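PDB 6NP3: aminoglycoside N(3)-acetyltransferase from Enterobacter cloacae, which transfers the acetyl group of acetyl-CoA to the N3 amine of 2-deoxystreptamine antibiotics such as gentamicin, probably making its host resistant to them. Local coordinates for residues V60-S65 with P85-D90; S65-T70 with H116-M121; D74-A79 with T186-L191; P109-S114 with A122-D127. All coordinates share one frame; numbering follows the deposited sequence.

Contact 1 (V60-S65 with P85-D90); sequences VSWRDS and PAFDPD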
loop_
_atom_site.group_PDB
_atom_site.type_symbol
_atom_site.label_atom_id
_atom_site.label_comp_id
_atom_site.label_asym_id
_atom_site.label_seq_id
_atom_site.Cartn_x
_atom_site.Cartn_y
_atom_site.Cartn_z
ATOM N N VAL A 60 -4.636 -0.911 -2.236
ATOM C CA VAL A 60 -5.485 -0.638 -3.392
ATOM C C VAL A 60 -6.443 0.530 -3.182
ATOM O O VAL A 60 -6.875 1.154 -4.157
ATOM C CB VAL A 60 -6.243 -1.886 -3.890
ATOM C CG1 VAL A 60 -5.268 -3.045 -4.130
ATOM C CG2 VAL A 60 -7.327 -2.339 -2.923
ATOM N N SER A 61 -6.784 0.829 -1.936
ATOM C CA SER A 61 -7.726 1.914 -1.604
ATOM C C SER A 61 -9.027 1.726 -2.395
ATOM O O SER A 61 -9.472 0.596 -2.626
ATOM C CB SER A 61 -7.012 3.231 -1.798
ATOM O OG SER A 61 -7.793 4.343 -1.393
ATOM N N TRP A 62 -9.658 2.838 -2.768
ATOM C CA TRP A 62 -11.011 2.841 -3.320
ATOM C C TRP A 62 -11.124 4.060 -4.223
ATOM O O TRP A 62 -10.883 5.192 -3.779
ATOM C CB TRP A 62 -12.017 2.943 -2.184
ATOM C CG TRP A 62 -13.471 3.001 -2.572
ATOM C CD1 TRP A 62 -14.050 2.581 -3.734
ATOM C CD2 TRP A 62 -14.521 3.479 -1.758
ATOM N NE1 TRP A 62 -15.406 2.782 -3.692
ATOM C CE2 TRP A 62 -15.723 3.306 -2.475
ATOM C CE3 TRP A 62 -14.571 3.999 -0.477
ATOM C CZ2 TRP A 62 -16.948 3.698 -1.977
ATOM C CZ3 TRP A 62 -15.795 4.371 0.027
ATOM C CH2 TRP A 62 -16.969 4.214 -0.720
ATOM N N ARG A 63 -11.521 3.821 -5.477
ATOM C CA ARG A 63 -11.745 4.890 -6.453
ATOM C C ARG A 63 -12.619 6.003 -5.897
ATOM O O ARG A 63 -12.353 7.187 -6.130
ATOM C CB ARG A 63 -12.411 4.288 -7.688
ATOM C CG ARG A 63 -12.628 5.262 -8.833
ATOM C CD ARG A 63 -13.537 4.643 -9.882
ATOM N NE ARG A 63 -14.938 4.726 -9.486
ATOM C CZ ARG A 63 -15.951 4.285 -10.224
ATOM N NH1 ARG A 63 -15.722 3.703 -11.388
ATOM N NH2 ARG A 63 -17.193 4.411 -9.787
ATOM N N ASP A 64 -13.643 5.640 -5.138
ATOM C CA ASP A 64 -14.660 6.588 -4.695
ATOM C C ASP A 64 -14.572 6.868 -3.196
ATOM O O ASP A 64 -15.551 7.265 -2.567
ATOM C CB ASP A 64 -16.055 6.112 -5.111
ATOM C CG ASP A 64 -16.175 5.911 -6.613
ATOM O OD1 ASP A 64 -15.660 6.757 -7.355
ATOM O OD2 ASP A 64 -16.763 4.900 -7.038
ATOM N N SER A 65 -13.390 6.776 -2.625
ATOM C CA SER A 65 -13.260 7.128 -1.227
ATOM C C SER A 65 -13.607 8.606 -1.032
ATOM O O SER A 65 -13.020 9.463 -1.700
ATOM C CB SER A 65 -11.820 6.900 -0.802
ATOM O OG SER A 65 -11.668 7.418 0.497
ATOM N N PRO A 85 -22.115 6.024 -1.985
ATOM C CA PRO A 85 -22.211 4.566 -1.885
ATOM C C PRO A 85 -21.438 4.049 -0.683
ATOM O O PRO A 85 -20.316 4.487 -0.409
ATOM C CB PRO A 85 -21.564 4.077 -3.188
ATOM C CG PRO A 85 -20.676 5.164 -3.627
ATOM C CD PRO A 85 -21.393 6.445 -3.195
ATOM N N ALA A 86 -22.039 3.119 0.046
ATOM C CA ALA A 86 -21.268 2.381 1.038
ATOM C C ALA A 86 -20.137 1.598 0.379
ATOM O O ALA A 86 -20.272 1.091 -0.739
ATOM C CB ALA A 86 -22.152 1.404 1.807
ATOM N N PHE A 87 -18.991 1.534 1.068
ATOM C CA PHE A 87 -17.875 0.715 0.603
ATOM C C PHE A 87 -18.278 -0.751 0.594
ATOM O O PHE A 87 -18.631 -1.317 1.631
ATOM C CB PHE A 87 -16.658 0.915 1.503
ATOM C CG PHE A 87 -15.461 0.080 1.112
ATOM C CD1 PHE A 87 -14.769 0.330 -0.058
ATOM C CD2 PHE A 87 -15.004 -0.925 1.946
ATOM C CE1 PHE A 87 -13.671 -0.409 -0.391
ATOM C CE2 PHE A 87 -13.873 -1.674 1.588
ATOM C CZ PHE A 87 -13.232 -1.390 0.436
ATOM N N ASP A 88 -18.231 -1.363 -0.573
ATOM C CA ASP A 88 -18.553 -2.780 -0.710
ATOM C C ASP A 88 -17.282 -3.469 -1.182
ATOM O O ASP A 88 -16.879 -3.272 -2.342
ATOM C CB ASP A 88 -19.669 -2.956 -1.738
ATOM C CG ASP A 88 -20.126 -4.388 -1.856
ATOM O OD1 ASP A 88 -19.362 -5.285 -1.433
ATOM O OD2 ASP A 88 -21.239 -4.609 -2.385
ATOM N N PRO A 89 -16.591 -4.224 -0.314
ATOM C CA PRO A 89 -15.262 -4.733 -0.686
ATOM C C PRO A 89 -15.283 -5.629 -1.905
ATOM O O PRO A 89 -14.282 -5.701 -2.631
ATOM C CB PRO A 89 -14.811 -5.491 0.575
ATOM C CG PRO A 89 -16.055 -5.746 1.362
ATOM C CD PRO A 89 -16.935 -4.564 1.083
ATOM N N ASP A 90 -16.411 -6.293 -2.175
ATOM C CA ASP A 90 -16.477 -7.193 -3.318
ATOM C C ASP A 90 -16.597 -6.451 -4.643
ATOM O O ASP A 90 -16.296 -7.031 -5.694
ATOM C CB ASP A 90 -17.646 -8.181 -3.167
ATOM C CG ASP A 90 -17.501 -9.088 -1.949
ATOM O OD1 ASP A 90 -16.384 -9.581 -1.690
ATOM O OD2 ASP A 90 -18.515 -9.330 -1.257
#
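W62 and F87 both extend with CG trans to the backbone N (chi1 178° and 179°), and the side chains run antiparallel past one another, so that the rings form an edge-to-face, or T-shaped, aromatic pair. It is a good example of how a pair of irregular loops can be joined through side chains: residues 60-65 follow strand 55-59, residues 85-90 follow helix 78-83. F87 turns its edge to the face of the W62 six-membered ring, with centroids 5.1 Å apart and planes inclined at 61°. The leading atom is F87 CD1, 3.6 Å from W62 CD2 at the ring fusion. Behind it F87 CB makes a CH-pi contact, 4.1 Å from the centroid of the W62 six-membered ring.

The other face of the indole is covered by its own chain. A type I turn from W62 to S65, closed by S65 N to W62 O at 3.2 Å, folds back so that D64 C lies over the ring centre, 3.7 Å above the plane. Within this turn R63 grips the D64 carboxylate side-on, through NE and NH2. P117 and P190 also pack against W62, while the neighbouring S61 belongs to the gentamicin pocket. The rim of the indole meets backbone: P85 O lies in the ring plane at the edge, 3.4 Å from W62 CH2.

Contact 2 (S65-T70 with H116-M121); sequences SPYEQT and HPDASM. With LLL ((2R,3R,4R,5R)-2-((1S,2S,3R,4S,6R)-4,6-diamino-3-((2R,3R,6S)-3-amino-6-(aminomethyl)-tetrahydro-2H-pyran-2-yloxy)-2-hydr oxycyclohexyloxy)-5-methyl-4-(methylamino)-tetrahydro-2H-pyran-3,5-diol), chain B.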
loop_
_atom_site.group_PDB
_atom_site.type_symbol
_atom_site.label_atom_id
_atom_site.label_comp_id
_atom_site.label_asym_id
_atom_site.label_seq_id
_atom_site.Cartn_x
_atom_site.Cartn_y
_atom_site.Cartn_z
ATOM N N SER A 65 -13.390 6.776 -2.625
ATOM C CA SER A 65 -13.260 7.128 -1.227
ATOM C C SER A 65 -13.607 8.606 -1.032
ATOM O O SER A 65 -13.020 9.463 -1.700
ATOM C CB SER A 65 -11.820 6.900 -0.802
ATOM O OG SER A 65 -11.668 7.418 0.497
ATOM N N PRO A 66 -14.519 8.946 -0.114
ATOM C CA PRO A 66 -14.881 10.346 0.137
ATOM C C PRO A 66 -13.939 11.047 1.118
ATOM O O PRO A 66 -14.377 11.771 2.024
ATOM C CB PRO A 66 -16.296 10.232 0.693
ATOM C CG PRO A 66 -16.281 8.959 1.466
ATOM C CD PRO A 66 -15.357 8.036 0.686
ATOM N N TYR A 67 -12.633 10.852 0.914
ATOM C CA TYR A 67 -11.629 11.407 1.813
ATOM C C TYR A 67 -11.648 12.928 1.785
ATOM O O TYR A 67 -11.866 13.579 2.811
ATOM C CB TYR A 67 -10.254 10.849 1.421
ATOM C CG TYR A 67 -9.133 11.211 2.345
ATOM C CD1 TYR A 67 -8.386 12.370 2.149
ATOM C CD2 TYR A 67 -8.796 10.384 3.397
ATOM C CE1 TYR A 67 -7.333 12.694 3.001
ATOM C CE2 TYR A 67 -7.756 10.696 4.248
ATOM C CZ TYR A 67 -7.031 11.854 4.053
ATOM O OH TYR A 67 -5.989 12.156 4.923
ATOM N N GLU A 68 -11.367 13.516 0.627
ATOM C CA GLU A 68 -11.340 14.970 0.558
ATOM C C GLU A 68 -12.690 15.571 0.929
ATOM O O GLU A 68 -12.748 16.635 1.557
ATOM C CB GLU A 68 -10.932 15.416 -0.840
ATOM C CG GLU A 68 -9.427 15.421 -1.100
ATOM C CD GLU A 68 -8.896 14.116 -1.658
ATOM O OE1 GLU A 68 -9.694 13.284 -2.128
ATOM O OE2 GLU A 68 -7.666 13.920 -1.629
ATOM N N GLN A 69 -13.780 14.896 0.570
ATOM C CA GLN A 69 -15.117 15.431 0.772
ATOM C C GLN A 69 -15.523 15.447 2.232
ATOM O O GLN A 69 -16.434 16.197 2.593
ATOM C CB GLN A 69 -16.114 14.587 -0.031
ATOM C CG GLN A 69 -15.928 14.650 -1.551
ATOM C CD GLN A 69 -14.970 13.602 -2.105
ATOM O OE1 GLN A 69 -14.146 13.037 -1.387
ATOM N NE2 GLN A 69 -15.066 13.359 -3.409
ATOM N N THR A 70 -14.889 14.630 3.079
ATOM C CA THR A 70 -15.228 14.580 4.493
ATOM C C THR A 70 -14.093 15.079 5.380
ATOM O O THR A 70 -14.269 15.165 6.599
ATOM C CB THR A 70 -15.639 13.164 4.908
ATOM O OG1 THR A 70 -14.502 12.299 4.817
ATOM C CG2 THR A 70 -16.774 12.657 4.057
ATOM N N HIS A 116 -11.132 -1.318 5.539
ATOM C CA HIS A 116 -10.939 0.124 5.646
ATOM C C HIS A 116 -11.103 0.748 4.274
ATOM O O HIS A 116 -10.324 0.452 3.364
ATOM C CB HIS A 116 -9.547 0.381 6.183
ATOM C CG HIS A 116 -9.318 1.774 6.632
ATOM N ND1 HIS A 116 -9.485 2.874 5.821
ATOM C CD2 HIS A 116 -8.884 2.234 7.826
ATOM C CE1 HIS A 116 -9.163 3.952 6.511
ATOM N NE2 HIS A 116 -8.782 3.587 7.724
ATOM N N PRO A 117 -12.128 1.576 4.071
ATOM C CA PRO A 117 -12.428 1.971 2.692
ATOM C C PRO A 117 -11.336 2.795 2.043
ATOM O O PRO A 117 -11.042 2.599 0.862
ATOM C CB PRO A 117 -13.762 2.719 2.819
ATOM C CG PRO A 117 -14.388 2.162 4.014
ATOM C CD PRO A 117 -13.222 1.959 4.978
ATOM N N ASP A 118 -10.696 3.687 2.792
ATOM C CA ASP A 118 -9.669 4.547 2.223
ATOM C C ASP A 118 -8.308 3.870 2.183
ATOM O O ASP A 118 -7.543 4.097 1.244
ATOM C CB ASP A 118 -9.584 5.878 2.981
ATOM C CG ASP A 118 -8.734 6.874 2.263
ATOM O OD1 ASP A 118 -9.115 7.334 1.152
ATOM O OD2 ASP A 118 -7.646 7.192 2.782
ATOM N N ALA A 119 -7.976 3.097 3.212
ATOM C CA ALA A 119 -6.705 2.388 3.292
ATOM C C ALA A 119 -6.786 0.950 2.785
ATOM O O ALA A 119 -5.863 0.166 3.022
ATOM C CB ALA A 119 -6.211 2.403 4.739
ATOM N N SER A 120 -7.772 0.625 1.973
ATOM C CA SER A 120 -8.064 -0.766 1.707
ATOM C C SER A 120 -6.887 -1.505 1.092
ATOM O O SER A 120 -6.239 -1.031 0.164
ATOM C CB SER A 120 -9.266 -0.867 0.782
ATOM O OG SER A 120 -9.696 -2.214 0.620
ATOM N N MET A 121 -6.681 -2.722 1.587
ATOM C CA MET A 121 -5.593 -3.594 1.171
ATOM C C MET A 121 -6.145 -4.890 0.588
ATOM O O MET A 121 -7.086 -5.474 1.137
ATOM C CB MET A 121 -4.736 -3.957 2.392
ATOM C CG MET A 121 -4.136 -2.785 3.133
ATOM S SD MET A 121 -2.673 -2.160 2.338
ATOM C CE MET A 121 -2.471 -0.617 3.213
HETATM C C11 LLL B . 0.681 10.800 -2.359
HETATM O O11 LLL B . 0.785 9.617 -1.525
HETATM C C21 LLL B . 1.491 10.530 -3.625
HETATM N N21 LLL B . 1.063 9.236 -4.146
HETATM C C31 LLL B . 2.930 10.383 -3.295
HETATM C C41 LLL B . 3.410 11.680 -2.663
HETATM C C51 LLL B . 2.546 11.957 -1.438
HETATM O O51 LLL B . 1.190 12.000 -1.787
HETATM C C61 LLL B . 2.905 13.297 -0.832
HETATM N N61 LLL B . 2.043 13.519 0.328
HETATM C C12 LLL B . -2.130 7.824 0.937
HETATM N N12 LLL B . -3.037 7.453 2.015
HETATM C C22 LLL B . -0.673 7.790 1.397
HETATM C C32 LLL B . 0.194 8.112 0.196
HETATM N N32 LLL B . 1.604 8.064 0.593
HETATM C C42 LLL B . -0.081 9.496 -0.393
HETATM C C52 LLL B . -1.568 9.613 -0.732
HETATM O O52 LLL B . -1.836 10.948 -1.091
HETATM C C62 LLL B . -2.462 9.233 0.431
HETATM O O62 LLL B . -3.802 9.221 -0.027
HETATM C C13 LLL B . -4.761 9.978 0.713
HETATM C C23 LLL B . -6.094 9.251 0.560
HETATM O O23 LLL B . -5.916 7.914 0.981
HETATM C C33 LLL B . -6.527 9.218 -0.917
HETATM N N33 LLL B . -7.873 8.612 -1.033
HETATM C C43 LLL B . -6.533 10.662 -1.459
HETATM O O43 LLL B . -7.605 11.331 -0.825
HETATM C C53 LLL B . -5.201 11.355 -1.156
HETATM O O53 LLL B . -4.877 11.325 0.215
HETATM C C83 LLL B . -6.730 10.657 -2.980
HETATM C C93 LLL B . -7.868 7.500 -2.008
#
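In the gentamicin pocket, S65, Y67 and D118 meet around one methylamino-bearing sugar of the antibiotic, and the D118 carboxylate is the point they share. Its OD1 is gripped twice, by S65 OG at 2.6 Å and by the methylamine N33 of the ligand at 2.8 Å. The serine hydroxyl arrives on the anti side of D118 OD1, 20° out of the carboxylate plane. The other oxygen, OD2, accepts from the sugar hydroxyl O23 at 2.6 Å. Three bonds thus fix the rotation of the carboxylate, and S65 acts as a second-shell residue that positions a first-shell ligand-binding group.

Residues 65-70 reach the pocket at the start of a short helix, 67-70: P66, the centre of an inverse gamma turn, occupies the N-cap position, and the two residues after it face the drug. With CG swung trans to its backbone N (chi1 -174°), Y67 lays its ring over the sugar, whose C23 sits 4.0 Å above the ring centre. The same ring lies obliquely beside D118, CD2 being 3.4 Å from D118 OD2, with ring and carboxylate planes only 19° apart. E68 bends at chi2 and receives the sugar hydroxyl O43 on its OE2 at 2.7 Å. Elsewhere the antibiotic is hydrogen-bonded to Y141, H171, S207 and N208, while S61 OG is hydrogen-bonded to the backbone O of D118.

Contact 3 (D74-A79 with T186-L191); sequences DAPPAA and TYSMPL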
loop_
_atom_site.group_PDB
_atom_site.type_symbol
_atom_site.label_atom_id
_atom_site.label_comp_id
_atom_site.label_asym_id
_atom_site.label_seq_id
_atom_site.Cartn_x
_atom_site.Cartn_y
_atom_site.Cartn_z
ATOM N N ASP A 74 -16.538 17.076 11.437
ATOM C CA ASP A 74 -16.877 16.137 12.503
ATOM C C ASP A 74 -17.948 15.141 12.089
ATOM O O ASP A 74 -18.241 14.213 12.847
ATOM C CB ASP A 74 -17.260 16.886 13.785
ATOM C CG ASP A 74 -18.392 17.863 13.586
ATOM O OD1 ASP A 74 -19.132 17.733 12.594
ATOM O OD2 ASP A 74 -18.541 18.767 14.434
ATOM N N ALA A 75 -18.519 15.305 10.902
ATOM C CA ALA A 75 -19.519 14.398 10.359
ATOM C C ALA A 75 -19.523 14.607 8.862
ATOM O O ALA A 75 -19.143 15.684 8.396
ATOM C CB ALA A 75 -20.911 14.705 10.927
ATOM N N PRO A 76 -19.912 13.606 8.080
ATOM C CA PRO A 76 -20.000 13.806 6.634
ATOM C C PRO A 76 -20.980 14.921 6.313
ATOM O O PRO A 76 -22.074 14.976 6.893
ATOM C CB PRO A 76 -20.506 12.456 6.102
ATOM C CG PRO A 76 -21.136 11.798 7.253
ATOM C CD PRO A 76 -20.404 12.283 8.494
ATOM N N PRO A 77 -20.627 15.825 5.396
ATOM C CA PRO A 77 -21.586 16.860 4.988
ATOM C C PRO A 77 -22.867 16.234 4.464
ATOM O O PRO A 77 -22.860 15.147 3.891
ATOM C CB PRO A 77 -20.848 17.614 3.880
ATOM C CG PRO A 77 -19.410 17.433 4.209
ATOM C CD PRO A 77 -19.304 16.023 4.779
ATOM N N ALA A 78 -23.982 16.951 4.658
ATOM C CA ALA A 78 -25.308 16.369 4.458
ATOM C C ALA A 78 -25.475 15.722 3.092
ATOM O O ALA A 78 -26.025 14.621 2.986
ATOM C CB ALA A 78 -26.373 17.446 4.655
ATOM N N ALA A 79 -25.034 16.404 2.035
ATOM C CA ALA A 79 -25.232 15.888 0.685
ATOM C C ALA A 79 -24.381 14.657 0.424
ATOM O O ALA A 79 -24.812 13.754 -0.301
ATOM C CB ALA A 79 -24.925 16.976 -0.335
ATOM N N THR A 186 -9.105 14.043 10.454
ATOM C CA THR A 186 -10.412 13.458 10.711
ATOM C C THR A 186 -11.161 13.315 9.391
ATOM O O THR A 186 -11.153 14.230 8.564
ATOM C CB THR A 186 -11.205 14.329 11.702
ATOM O OG1 THR A 186 -10.558 14.317 12.984
ATOM C CG2 THR A 186 -12.637 13.836 11.848
ATOM N N TYR A 187 -11.758 12.154 9.161
ATOM C CA TYR A 187 -12.539 11.937 7.951
ATOM C C TYR A 187 -13.608 10.906 8.264
ATOM O O TYR A 187 -13.613 10.301 9.336
ATOM C CB TYR A 187 -11.646 11.552 6.779
ATOM C CG TYR A 187 -10.738 10.370 7.010
ATOM C CD1 TYR A 187 -11.200 9.083 6.850
ATOM C CD2 TYR A 187 -9.408 10.547 7.349
ATOM C CE1 TYR A 187 -10.351 7.986 7.039
ATOM C CE2 TYR A 187 -8.559 9.472 7.523
ATOM C CZ TYR A 187 -9.047 8.200 7.396
ATOM O OH TYR A 187 -8.215 7.112 7.558
ATOM N N SER A 188 -14.512 10.704 7.306
ATOM C CA SER A 188 -15.643 9.813 7.469
ATOM C C SER A 188 -15.733 8.883 6.282
ATOM O O SER A 188 -15.552 9.307 5.138
ATOM C CB SER A 188 -16.944 10.612 7.555
ATOM O OG SER A 188 -16.926 11.502 8.662
ATOM N N MET A 189 -16.035 7.627 6.569
ATOM C CA MET A 189 -16.211 6.632 5.532
ATOM C C MET A 189 -17.538 5.916 5.714
ATOM O O MET A 189 -17.944 5.623 6.843
ATOM C CB MET A 189 -15.082 5.590 5.585
ATOM C CG MET A 189 -13.695 6.152 5.286
ATOM S SD MET A 189 -13.501 6.507 3.524
ATOM C CE MET A 189 -12.797 8.184 3.589
ATOM N N PRO A 190 -18.188 5.543 4.613
ATOM C CA PRO A 190 -19.448 4.791 4.697
ATOM C C PRO A 190 -19.180 3.300 4.583
ATOM O O PRO A 190 -18.678 2.828 3.550
ATOM C CB PRO A 190 -20.238 5.336 3.501
ATOM C CG PRO A 190 -19.187 5.642 2.476
ATOM C CD PRO A 190 -17.880 5.941 3.230
ATOM N N LEU A 191 -19.441 2.569 5.664
ATOM C CA LEU A 191 -19.166 1.138 5.726
ATOM C C LEU A 191 -20.468 0.359 5.592
ATOM O O LEU A 191 -21.557 0.894 5.813
ATOM C CB LEU A 191 -18.529 0.763 7.066
ATOM C CG LEU A 191 -17.304 1.504 7.565
ATOM C CD1 LEU A 191 -16.807 0.882 8.868
ATOM C CD2 LEU A 191 -16.218 1.492 6.530
#
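S188 meets P76 where the loop leading to helix 78-83 passes over a strand, their CA atoms 6.0 Å apart. Starting at its root, S188 CB leaves the strand toward the loop and comes within 4.0 Å of P76 CD, the ring carbon bonded to the proline nitrogen. One bond further on, the torsion places OG beside the backbone N and trans to the carbonyl carbon (chi1 -60°). There OG lies 3.6 Å from P76 CD and 3.7 Å from P76 N. Next comes A75 C, 4.1 Å from S188 OG. These are van der Waals contacts along the A75-P76 peptide link. The polar demand of the hydroxyl is met on the adjoining strand, where S188 OG is hydrogen-bonded to T201 OG1, while S188 N is hydrogen-bonded to T70 OG1.

P76 also rests on W199 of strand 196-205, so the proline straddles two strands, and P77 behind it takes the N-cap position of the helix. Y187 and M189, alternating with S188, send their side chains away from the loop. Such alternation is that of any extended beta strand; here the loop lies against one face of the antiparallel pair formed by strands 184-193 and 196-205.

Contact 4 (P109-S114 with A122-D127); sequences PGCRRS and AAIGPD. Unlike the reference sequence in segment 109-114: S114 (reference Thr).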
loop_
_atom_site.group_PDB
_atom_site.type_symbol
_atom_site.label_atom_id
_atom_site.label_comp_id
_atom_site.label_asym_id
_atom_site.label_seq_id
_atom_site.Cartn_x
_atom_site.Cartn_y
_atom_site.Cartn_z
ATOM N N PRO A 109 -9.290 -13.951 -8.808
ATOM C CA PRO A 109 -10.115 -14.896 -8.050
ATOM C C PRO A 109 -9.453 -15.305 -6.743
ATOM O O PRO A 109 -8.281 -15.663 -6.700
ATOM C CB PRO A 109 -10.273 -16.080 -9.009
ATOM C CG PRO A 109 -10.038 -15.502 -10.359
ATOM C CD PRO A 109 -8.998 -14.431 -10.167
ATOM N N GLY A 110 -10.222 -15.244 -5.674
ATOM C CA GLY A 110 -9.733 -15.569 -4.359
ATOM C C GLY A 110 -9.070 -14.430 -3.608
ATOM O O GLY A 110 -8.710 -14.624 -2.442
ATOM N N CYS A 111 -8.853 -13.277 -4.248
ATOM C CA CYS A 111 -8.283 -12.133 -3.550
ATOM C C CYS A 111 -9.184 -11.775 -2.380
ATOM O O CYS A 111 -10.414 -11.782 -2.495
ATOM C CB CYS A 111 -8.149 -10.947 -4.506
ATOM S SG CYS A 111 -7.241 -9.609 -3.850
ATOM N N ARG A 112 -8.575 -11.463 -1.246
ATOM C CA ARG A 112 -9.303 -10.936 -0.113
ATOM C C ARG A 112 -9.065 -9.435 -0.014
ATOM O O ARG A 112 -8.034 -8.916 -0.452
ATOM C CB ARG A 112 -8.846 -11.629 1.164
ATOM C CG ARG A 112 -8.997 -13.127 1.129
ATOM C CD ARG A 112 -10.438 -13.584 0.979
ATOM N NE ARG A 112 -10.506 -14.997 1.329
ATOM C CZ ARG A 112 -10.887 -15.458 2.516
ATOM N NH1 ARG A 112 -11.283 -14.623 3.469
ATOM N NH2 ARG A 112 -10.894 -16.761 2.743
ATOM N N ARG A 113 -10.020 -8.733 0.588
ATOM C CA ARG A 113 -10.000 -7.274 0.621
ATOM C C ARG A 113 -10.244 -6.767 2.031
ATOM O O ARG A 113 -11.175 -7.230 2.697
ATOM C CB ARG A 113 -11.091 -6.715 -0.308
ATOM C CG ARG A 113 -11.242 -5.193 -0.370
ATOM C CD ARG A 113 -10.550 -4.686 -1.571
ATOM N NE ARG A 113 -10.657 -3.273 -1.928
ATOM C CZ ARG A 113 -11.452 -2.780 -2.872
ATOM N NH1 ARG A 113 -12.337 -3.555 -3.519
ATOM N NH2 ARG A 113 -11.331 -1.483 -3.176
ATOM N N SER A 114 -9.445 -5.797 2.477
ATOM C CA SER A 114 -9.625 -5.282 3.825
ATOM C C SER A 114 -10.774 -4.278 3.883
ATOM O O SER A 114 -11.155 -3.660 2.888
ATOM C CB SER A 114 -8.334 -4.694 4.375
ATOM O OG SER A 114 -8.123 -3.366 3.913
ATOM N N ALA A 122 -5.506 -5.376 -0.476
ATOM C CA ALA A 122 -5.903 -6.602 -1.148
ATOM C C ALA A 122 -4.802 -7.627 -0.950
ATOM O O ALA A 122 -3.628 -7.280 -1.025
ATOM C CB ALA A 122 -6.099 -6.334 -2.633
ATOM N N ALA A 123 -5.180 -8.882 -0.701
ATOM C CA ALA A 123 -4.196 -9.928 -0.529
ATOM C C ALA A 123 -4.596 -11.194 -1.254
ATOM O O ALA A 123 -5.761 -11.612 -1.221
ATOM C CB ALA A 123 -3.984 -10.282 0.940
ATOM N N ILE A 124 -3.589 -11.836 -1.829
ATOM C CA ILE A 124 -3.730 -13.112 -2.522
ATOM C C ILE A 124 -2.750 -14.084 -1.879
ATOM O O ILE A 124 -1.559 -13.771 -1.751
ATOM C CB ILE A 124 -3.399 -12.974 -4.019
ATOM C CG1 ILE A 124 -4.401 -12.051 -4.709
ATOM C CG2 ILE A 124 -3.416 -14.336 -4.700
ATOM C CD1 ILE A 124 -3.974 -11.519 -6.015
ATOM N N GLY A 125 -3.225 -15.272 -1.525
ATOM C CA GLY A 125 -2.378 -16.341 -1.041
ATOM C C GLY A 125 -2.941 -16.976 0.208
ATOM O O GLY A 125 -3.977 -16.549 0.736
ATOM N N PRO A 126 -2.279 -18.017 0.707
ATOM C CA PRO A 126 -2.853 -18.771 1.827
ATOM C C PRO A 126 -3.060 -17.959 3.079
ATOM O O PRO A 126 -3.900 -18.317 3.911
ATOM C CB PRO A 126 -1.862 -19.919 2.040
ATOM C CG PRO A 126 -1.205 -20.096 0.708
ATOM C CD PRO A 126 -1.086 -18.670 0.153
ATOM N N ASP A 127 -2.292 -16.893 3.281
ATOM C CA ASP A 127 -2.395 -16.084 4.489
ATOM C C ASP A 127 -3.211 -14.819 4.265
ATOM O O ASP A 127 -3.227 -13.923 5.118
ATOM C CB ASP A 127 -0.998 -15.741 5.002
ATOM C CG ASP A 127 -0.169 -16.966 5.313
ATOM O OD1 ASP A 127 -0.683 -17.923 5.911
ATOM O OD2 ASP A 127 1.012 -17.005 4.929
HETATM O O HOH W 1 -6.107 -15.736 -1.984
#
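Backbone hydrogen bonds come first between R112 and A123, which form an antiparallel hydrogen-bonded pair. R112 N donates to A123 O at 2.8 Å and 171°, and A123 N returns the bond to R112 O at 2.9 Å and 162°. The next pair, R113 with A122, is of the non-hydrogen-bonded kind.

CA-H...O contacts give each of these carbonyls a further neighbour: A122 CA lies 3.2 Å from R112 O, and C111 CA lies 3.5 Å from A123 O.

Apolar contact is concentrated on C111. Its sulfur, swung trans to the backbone N (chi1 -171°), lies between two side chains of the facing strand, 3.7 Å from A122 CB and 3.8 Å from I124 CG1.

A water extends the pairing beyond the last direct bond. It donates to G110 O at 2.9 Å and accepts from G125 N at 3.0 Å, bridging the two chains just beyond the ends of the paired strands.

The two faces have different surroundings: R112 and A123 point to helix 128-132, whereas R113 points the other way and uses its guanidinium to hold the carbonyls of S61 and A92. D127, just past the paired strands, binds magnesium in another structure of this protein; no magnesium is bound to it in this model. The backbone pairing of R112 with A123 makes strands 112-113 and 121-124 a beta hairpin, in which the first strand forms one border of the seven-stranded mixed sheet.

In the fold
Contacts 1, 2 and 3 lie on the same side of the chain's centre, and their segments alternate along the sequence. Contacts 1 and 2 share S65 and have centres about 7 Å apart; contact 3 is about 10 Å from contact 2, centre to centre. Contact 4 stands further off, its centre about 16 Å from that of contact 1 and 28 Å from that of contact 3, and its two segments bracket the 116-121 loop of contact 2. Through S61 O with R113 NH2 and F87 N with P190 O, contact 1 links the seven-stranded sheet to the 184-193/196-205 hairpin, and part of the gentamicin site is built from the segments between them.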